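Local coordinates for protein precorrin-2 dehydrogenase (Bacillus megaterium, PDB 3DFZ) that oxidises precorrin-2 to sirohydrochlorin with NAD+ as acceptor, a step on the way to siroheme and to anaerobically made adenosylcobalamin, at residues L51-V64 / Q76-D88. Numbering follows the deposited sequence. Where two conformers were deposited one is given.
Sequences LQEGAAITVVAPTV and QLRVKRKKVGEED
Two parallel strands of the Rossmann-type NAD-binding domain meet here, 56-60 and the outermost 77-80, joined through helix 66-73 in a beta-alpha-beta crossover. R78 N donates to I57 O (2.8 Å) and K80 N to V59 O (2.7 Å), while R78 O takes V59 N at 2.7 Å; all three bonds run close to straight. On the face turned to helix 41-50, I57 CB rests on L77 CB and V59 CG2 meets L77 CD2 at 3.9 Å. T58 and R78 run side by side on the other face. There chi1 of -55° puts T58 OG1 beside the backbone N and leaves CG2 anti to it, where the methyl sits 3.6 Å above the centre of the R78 guanidinium plane; the arginine reaches it by a bend at chi3 (80°). With alanine here, both the methyl and the hydroxyl over that guanidinium face are gone, and the arginine end is likely to swing more freely. Farther along, V60 CG1 packs 3.6 Å from D88 OD2. Just past the strand, P62 and T63 probably contribute to the NAD+ site, as in related enzymes. The backbone pairing, straight through V59 and K80, slackens on the way there, at A61 N to K80 O (3.2 Å, 144°).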
ATOM      1  N   LEU B  51      11.638  -7.519  -8.314  1.00 14.51           N
ATOM      2  CA  LEU B  51      12.881  -7.907  -8.982  1.00 14.67           C
ATOM      3  C   LEU B  51      13.758  -6.710  -9.416  1.00 15.15           C
ATOM      4  O   LEU B  51      15.000  -6.811  -9.442  1.00 14.82           O
ATOM      5  CB  LEU B  51      12.535  -8.794 -10.181  1.00 15.41           C
ATOM      6  CG  LEU B  51      13.590  -9.512 -10.995  1.00 15.71           C
ATOM      7  CD1 LEU B  51      14.331 -10.528 -10.172  1.00 14.81           C
ATOM      8  CD2 LEU B  51      12.874 -10.185 -12.157  1.00 17.42           C
ATOM      9  N   GLN B  52      13.114  -5.593  -9.751  1.00 15.92           N
ATOM     10  CA  GLN B  52      13.814  -4.372 -10.121  0.50 16.88           C
ATOM     11  C   GLN B  52      13.948  -3.390  -8.947  1.00 16.47           C
ATOM     12  O   GLN B  52      14.117  -2.183  -9.164  1.00 17.72           O
ATOM     13  CB  GLN B  52      13.086  -3.681 -11.274  0.50 18.56           C
ATOM     14  CG  GLN B  52      13.060  -4.475 -12.562  0.50 19.73           C
ATOM     15  CD  GLN B  52      11.718  -4.386 -13.250  0.50 21.63           C
ATOM     16  OE1 GLN B  52      10.784  -3.762 -12.735  0.50 22.07           O
ATOM     17  NE2 GLN B  52      11.606  -5.016 -14.417  0.50 22.75           N
ATOM     18  N   GLU B  53      13.885  -3.893  -7.711  1.00 14.85           N
ATOM     19  CA  GLU B  53      13.839  -3.022  -6.520  1.00 14.32           C
ATOM     20  C   GLU B  53      15.146  -2.847  -5.739  1.00 13.72           C
ATOM     21  O   GLU B  53      15.180  -2.079  -4.766  1.00 13.68           O
ATOM     22  CB  GLU B  53      12.710  -3.446  -5.564  1.00 13.48           C
ATOM     23  CG  GLU B  53      11.300  -3.346  -6.166  1.00 14.61           C
ATOM     24  CD  GLU B  53      10.875  -1.906  -6.488  1.00 17.07           C
ATOM     25  OE1 GLU B  53      11.066  -0.990  -5.631  1.00 17.41           O
ATOM     26  OE2 GLU B  53      10.351  -1.690  -7.602  1.00 18.29           O
ATOM     27  N   GLY B  54      16.205  -3.558  -6.145  1.00 13.14           N
ATOM     28  CA  GLY B  54      17.522  -3.408  -5.530  1.00 12.42           C
ATOM     29  C   GLY B  54      17.674  -4.195  -4.250  1.00 11.24           C
ATOM     30  O   GLY B  54      18.535  -3.920  -3.415  1.00 11.12           O
ATOM     31  N   ALA B  55      16.826  -5.185  -4.075  1.00 10.58           N
ATOM     32  CA  ALA B  55      16.903  -6.001  -2.879  1.00  9.75           C
ATOM     33  C   ALA B  55      17.964  -7.090  -3.085  1.00  9.52           C
ATOM     34  O   ALA B  55      18.394  -7.336  -4.206  1.00  9.59           O
ATOM     35  CB  ALA B  55      15.533  -6.615  -2.576  1.00  9.29           C
ATOM     36  N   ALA B  56      18.397  -7.717  -1.993  1.00  8.98           N
ATOM     37  CA  ALA B  56      19.052  -8.993  -2.115  1.00  8.92           C
ATOM     38  C   ALA B  56      18.016 -10.112  -1.900  1.00  8.60           C
ATOM     39  O   ALA B  56      17.650 -10.404  -0.778  1.00  8.52           O
ATOM     40  CB  ALA B  56      20.240  -9.101  -1.144  1.00  8.81           C
ATOM     41  N   ILE B  57      17.528 -10.696  -2.994  1.00  8.62           N
ATOM     42  CA  ILE B  57      16.526 -11.771  -2.951  1.00  8.73           C
ATOM     43  C   ILE B  57      17.146 -13.165  -2.795  1.00  9.07           C
ATOM     44  O   ILE B  57      18.040 -13.550  -3.559  1.00  9.61           O
ATOM     45  CB  ILE B  57      15.621 -11.779  -4.226  1.00  9.05           C
ATOM     46  CG1 ILE B  57      15.088 -10.371  -4.541  1.00  8.72           C
ATOM     47  CG2 ILE B  57      14.483 -12.783  -4.054  1.00  9.45           C
ATOM     48  CD1 ILE B  57      14.392 -10.262  -5.876  1.00  8.33           C
ATOM     49  N   THR B  58      16.691 -13.903  -1.792  1.00  9.43           N
ATOM     50  CA  THR B  58      17.026 -15.320  -1.657  1.00 10.05           C
ATOM     51  C   THR B  58      15.751 -16.134  -1.736  1.00 10.68           C
ATOM     52  O   THR B  58      14.816 -15.851  -1.017  1.00 10.87           O
ATOM     53  CB  THR B  58      17.768 -15.628  -0.349  1.00 10.15           C
ATOM     54  OG1 THR B  58      18.931 -14.791  -0.248  1.00 10.16           O
ATOM     55  CG2 THR B  58      18.200 -17.110  -0.303  1.00 10.68           C
ATOM     56  N   VAL B  59      15.719 -17.121  -2.635  1.00 11.40           N
ATOM     57  CA  VAL B  59      14.556 -17.973  -2.854  1.00 12.29           C
ATOM     58  C   VAL B  59      14.876 -19.367  -2.303  1.00 13.35           C
ATOM     59  O   VAL B  59      15.876 -19.980  -2.699  1.00 13.48           O
ATOM     60  CB  VAL B  59      14.209 -18.089  -4.370  1.00 12.78           C
ATOM     61  CG1 VAL B  59      12.962 -18.948  -4.586  1.00 13.83           C
ATOM     62  CG2 VAL B  59      14.040 -16.727  -5.016  1.00 11.82           C
ATOM     63  N   VAL B  60      14.048 -19.848  -1.372  1.00 14.20           N
ATOM     64  CA  VAL B  60      14.269 -21.142  -0.708  1.00 15.49           C
ATOM     65  C   VAL B  60      13.105 -22.072  -1.003  1.00 17.26           C
ATOM     66  O   VAL B  60      11.971 -21.840  -0.530  1.00 17.91           O
ATOM     67  CB  VAL B  60      14.493 -21.024   0.836  1.00 15.45           C
ATOM     68  CG1 VAL B  60      14.954 -22.361   1.421  1.00 16.25           C
ATOM     69  CG2 VAL B  60      15.544 -20.018   1.125  1.00 14.49           C
ATOM     70  N   ALA B  61      13.388 -23.082  -1.827  1.00 18.38           N
ATOM     71  CA  ALA B  61      12.474 -24.193  -2.134  1.00 20.23           C
ATOM     72  C   ALA B  61      13.300 -25.362  -2.730  1.00 21.40           C
ATOM     73  O   ALA B  61      14.287 -25.117  -3.430  1.00 20.50           O
ATOM     74  CB  ALA B  61      11.406 -23.751  -3.099  1.00 20.33           C
ATOM     75  N   PRO B  62      12.905 -26.637  -2.450  1.00 23.56           N
ATOM     76  CA  PRO B  62      13.678 -27.784  -2.982  1.00 24.63           C
ATOM     77  C   PRO B  62      13.768 -27.753  -4.498  1.00 24.51           C
ATOM     78  O   PRO B  62      14.777 -28.181  -5.061  1.00 24.55           O
ATOM     79  CB  PRO B  62      12.894 -29.013  -2.499  1.00 27.10           C
ATOM     80  CG  PRO B  62      11.551 -28.502  -2.093  1.00 27.20           C
ATOM     81  CD  PRO B  62      11.754 -27.084  -1.642  1.00 24.80           C
ATOM     82  N   THR B  63      12.729 -27.217  -5.135  1.00 24.37           N
ATOM     83  CA  THR B  63      12.713 -26.959  -6.576  1.00 24.33           C
ATOM     84  C   THR B  63      12.117 -25.571  -6.842  1.00 23.00           C
ATOM     85  O   THR B  63      11.323 -25.057  -6.047  1.00 22.55           O
ATOM     86  CB  THR B  63      11.966 -28.081  -7.377  1.00 26.75           C
ATOM     87  OG1 THR B  63      12.685 -29.322  -7.248  1.00 28.51           O
ATOM     88  CG2 THR B  63      11.867 -27.735  -8.869  1.00 26.72           C
ATOM     89  N   VAL B  64      12.505 -25.006  -7.983  1.00 22.42           N
ATOM     90  CA  VAL B  64      12.246 -23.637  -8.359  1.00 21.41           C
ATOM     91  C   VAL B  64      11.862 -23.582  -9.857  1.00 22.50           C
ATOM     92  O   VAL B  64      12.249 -24.462 -10.632  1.00 23.54           O
ATOM     93  CB  VAL B  64      13.519 -22.785  -8.005  1.00 19.74           C
ATOM     94  CG1 VAL B  64      14.008 -21.946  -9.156  1.00 18.78           C
ATOM     95  CG2 VAL B  64      13.324 -21.997  -6.684  1.00 18.19           C
ATOM     96  N   GLN B  76      20.110 -11.987 -10.448  1.00 12.47           N
ATOM     97  CA  GLN B  76      19.164 -11.007  -9.885  1.00 12.15           C
ATOM     98  C   GLN B  76      18.681 -11.479  -8.530  1.00 11.11           C
ATOM     99  O   GLN B  76      18.153 -10.713  -7.743  1.00 10.86           O
ATOM    100  CB  GLN B  76      17.981 -10.828 -10.825  1.00 12.76           C
ATOM    101  CG  GLN B  76      18.375 -10.169 -12.130  1.00 14.65           C
ATOM    102  CD  GLN B  76      17.307 -10.290 -13.174  1.00 16.24           C
ATOM    103  OE1 GLN B  76      17.057 -11.374 -13.706  1.00 17.59           O
ATOM    104  NE2 GLN B  76      16.665  -9.182 -13.479  1.00 17.41           N
ATOM    105  N   LEU B  77      18.854 -12.770  -8.282  1.00 10.71           N
ATOM    106  CA  LEU B  77      18.499 -13.354  -7.003  1.00 10.11           C
ATOM    107  C   LEU B  77      19.413 -14.536  -6.723  1.00  9.87           C
ATOM    108  O   LEU B  77      20.130 -14.972  -7.621  1.00 10.14           O
ATOM    109  CB  LEU B  77      17.021 -13.762  -6.972  1.00 10.21           C
ATOM    110  CG  LEU B  77      16.416 -14.607  -8.086  1.00 11.20           C
ATOM    111  CD1 LEU B  77      16.841 -16.102  -7.967  1.00 11.37           C
ATOM    112  CD2 LEU B  77      14.876 -14.413  -8.065  1.00 10.67           C
ATOM    113  N   ARG B  78      19.397 -15.007  -5.473  1.00  9.45           N
ATOM    114  CA  ARG B  78      20.019 -16.270  -5.075  1.00  9.95           C
ATOM    115  C   ARG B  78      18.982 -17.367  -4.729  1.00 10.57           C
ATOM    116  O   ARG B  78      17.947 -17.099  -4.107  1.00 10.56           O
ATOM    117  CB  ARG B  78      20.987 -16.046  -3.893  1.00  9.65           C
ATOM    118  CG  ARG B  78      21.384 -17.330  -3.168  1.00 10.50           C
ATOM    119  CD  ARG B  78      22.584 -17.162  -2.255  1.00 10.82           C
ATOM    120  NE  ARG B  78      22.259 -16.561  -0.971  1.00  9.58           N
ATOM    121  CZ  ARG B  78      21.846 -17.235   0.100  1.00 10.60           C
ATOM    122  NH1 ARG B  78      21.677 -18.550   0.039  1.00 11.16           N
ATOM    123  NH2 ARG B  78      21.591 -16.586   1.237  1.00  9.22           N
ATOM    124  N   VAL B  79      19.282 -18.598  -5.129  1.00  3.95           N
ATOM    125  CA  VAL B  79      18.444 -19.755  -4.836  1.00  3.52           C
ATOM    126  C   VAL B  79      19.127 -20.699  -3.808  1.00  4.67           C
ATOM    127  O   VAL B  79      20.341 -20.944  -3.869  1.00  6.58           O
ATOM    128  CB  VAL B  79      18.083 -20.547  -6.140  1.00  6.17           C
ATOM    129  CG1 VAL B  79      17.151 -21.715  -5.834  1.00  5.92           C
ATOM    130  CG2 VAL B  79      17.424 -19.641  -7.163  1.00  7.70           C
ATOM    131  N   LYS B  80      18.327 -21.174  -2.856  1.00  4.93           N
ATOM    132  CA  LYS B  80      18.714 -22.164  -1.848  1.00  8.57           C
ATOM    133  C   LYS B  80      17.827 -23.381  -2.139  1.00 10.03           C
ATOM    134  O   LYS B  80      16.616 -23.342  -1.907  1.00  9.54           O
ATOM    135  CB  LYS B  80      18.471 -21.570  -0.457  1.00 10.04           C
ATOM    136  CG  LYS B  80      19.042 -22.293   0.754  1.00 16.13           C
ATOM    137  CD  LYS B  80      19.797 -21.233   1.604  1.00 19.57           C
ATOM    138  CE  LYS B  80      19.997 -21.582   3.096  1.00 27.94           C
ATOM    139  NZ  LYS B  80      20.935 -22.722   3.387  1.00 34.17           N
ATOM    140  N   ARG B  81      18.417 -24.434  -2.705  1.00 13.08           N
ATOM    141  CA  ARG B  81      17.641 -25.587  -3.199  1.00 15.63           C
ATOM    142  C   ARG B  81      17.435 -26.654  -2.145  1.00 20.09           C
ATOM    143  O   ARG B  81      18.129 -27.655  -2.108  1.00 25.27           O
ATOM    144  CB  ARG B  81      18.262 -26.187  -4.466  1.00 18.51           C
ATOM    145  CG  ARG B  81      17.787 -25.517  -5.714  1.00 17.23           C
ATOM    146  CD  ARG B  81      18.724 -25.718  -6.892  1.00 22.07           C
ATOM    147  NE  ARG B  81      18.269 -24.945  -8.054  1.00 22.54           N
ATOM    148  CZ  ARG B  81      18.874 -23.858  -8.532  1.00 22.54           C
ATOM    149  NH1 ARG B  81      19.983 -23.401  -7.972  1.00 21.60           N
ATOM    150  NH2 ARG B  81      18.380 -23.237  -9.591  1.00 25.36           N
ATOM    151  N   LYS B  82      16.447 -26.413  -1.304  1.00 20.20           N
ATOM    152  CA  LYS B  82      16.149 -27.215  -0.135  1.00 26.10           C
ATOM    153  C   LYS B  82      14.848 -26.659   0.479  1.00 26.00           C
ATOM    154  O   LYS B  82      14.341 -25.609   0.054  1.00 21.44           O
ATOM    155  CB  LYS B  82      17.304 -27.138   0.877  1.00 30.30           C
ATOM    156  CG  LYS B  82      17.607 -25.738   1.397  1.00 28.31           C
ATOM    157  CD  LYS B  82      18.470 -25.804   2.641  1.00 36.65           C
ATOM    158  CE  LYS B  82      18.052 -24.735   3.648  1.00 38.99           C
ATOM    159  NZ  LYS B  82      18.171 -25.205   5.072  1.00 50.62           N
ATOM    160  N   LYS B  83      14.322 -27.355   1.485  1.00 32.63           N
ATOM    161  CA  LYS B  83      13.213 -26.830   2.248  1.00 35.13           C
ATOM    162  C   LYS B  83      13.782 -25.873   3.285  1.00 37.42           C
ATOM    163  O   LYS B  83      14.936 -26.000   3.689  1.00 39.78           O
ATOM    164  CB  LYS B  83      12.415 -27.956   2.920  1.00 43.56           C
ATOM    165  CG  LYS B  83      11.760 -28.959   1.950  1.00 43.11           C
ATOM    166  CD  LYS B  83      10.466 -29.586   2.515  1.00 50.70           C
ATOM    167  CE  LYS B  83      10.667 -30.345   3.844  1.00 61.61           C
ATOM    168  NZ  LYS B  83       9.395 -31.009   4.321  1.00 69.64           N
ATOM    169  N   VAL B  84      12.954 -24.926   3.708  1.00 31.67           N
ATOM    170  CA  VAL B  84      13.306 -23.893   4.686  1.00 25.86           C
ATOM    171  C   VAL B  84      13.552 -24.468   6.075  1.00 23.53           C
ATOM    172  O   VAL B  84      12.868 -25.394   6.515  1.00 24.19           O
ATOM    173  CB  VAL B  84      12.158 -22.875   4.799  1.00 23.48           C
ATOM    174  CG1 VAL B  84      12.676 -21.498   5.213  1.00 20.95           C
ATOM    175  CG2 VAL B  84      11.416 -22.809   3.478  1.00 29.02           C
ATOM    176  N   GLY B  85      14.524 -23.886   6.765  1.00 22.83           N
ATOM    177  CA  GLY B  85      14.864 -24.272   8.125  1.00 23.82           C
ATOM    178  C   GLY B  85      14.928 -23.030   8.977  1.00 22.56           C
ATOM    179  O   GLY B  85      14.720 -21.930   8.484  1.00 20.39           O
ATOM    180  N   GLU B  86      15.223 -23.200  10.254  1.00 26.27           N
ATOM    181  CA  GLU B  86      15.197 -22.085  11.202  1.00 28.30           C
ATOM    182  C   GLU B  86      16.153 -20.964  10.808  1.00 27.56           C
ATOM    183  O   GLU B  86      15.857 -19.777  11.002  1.00 27.25           O
ATOM    184  CB  GLU B  86      15.552 -22.565  12.609  1.00 36.08           C
ATOM    185  CG  GLU B  86      14.774 -23.784  13.095  1.00 40.14           C
ATOM    186  CD  GLU B  86      14.738 -23.866  14.607  1.00 51.64           C
ATOM    187  OE1 GLU B  86      15.821 -23.756  15.234  1.00 57.73           O
ATOM    188  OE2 GLU B  86      13.624 -24.026  15.168  1.00 56.80           O
ATOM    189  N   GLU B  87      17.300 -21.368  10.262  1.00 29.23           N
ATOM    190  CA  GLU B  87      18.412 -20.473   9.969  1.00 31.64           C
ATOM    191  C   GLU B  87      18.034 -19.418   8.924  1.00 27.91           C
ATOM    192  O   GLU B  87      18.462 -18.260   9.010  1.00 29.55           O
ATOM    193  CB  GLU B  87      19.629 -21.293   9.508  1.00 37.31           C
ATOM    194  CG  GLU B  87      20.273 -22.163  10.605  1.00 44.68           C
ATOM    195  CD  GLU B  87      21.266 -21.389  11.489  1.00 52.63           C
ATOM    196  OE1 GLU B  87      20.904 -20.318  12.035  1.00 51.49           O
ATOM    197  OE2 GLU B  87      22.414 -21.864  11.647  1.00 61.75           O
ATOM    198  N   ASP B  88      17.203 -19.826   7.970  1.00 24.62           N
ATOM    199  CA  ASP B  88      16.802 -18.984   6.834  1.00 23.96           C
ATOM    200  C   ASP B  88      15.986 -17.748   7.195  1.00 22.02           C
ATOM    201  O   ASP B  88      15.787 -16.888   6.348  1.00 23.60           O
ATOM    202  CB  ASP B  88      16.048 -19.822   5.792  1.00 23.88           C
ATOM    203  CG  ASP B  88      16.921 -20.879   5.158  1.00 28.82           C
ATOM    204  OD1 ASP B  88      18.146 -20.667   5.128  1.00 34.07           O
ATOM    205  OD2 ASP B  88      16.399 -21.910   4.684  1.00 29.71           O
TER
HETATM  206  O   HOH W   1      17.077  -8.141  -8.023  1.00 33.18           O
HETATM  207  O   HOH W   2      17.013  -6.984 -11.739  1.00 51.51           O
HETATM  208  O   HOH W   3      18.758 -10.035  -5.350  1.00 24.22           O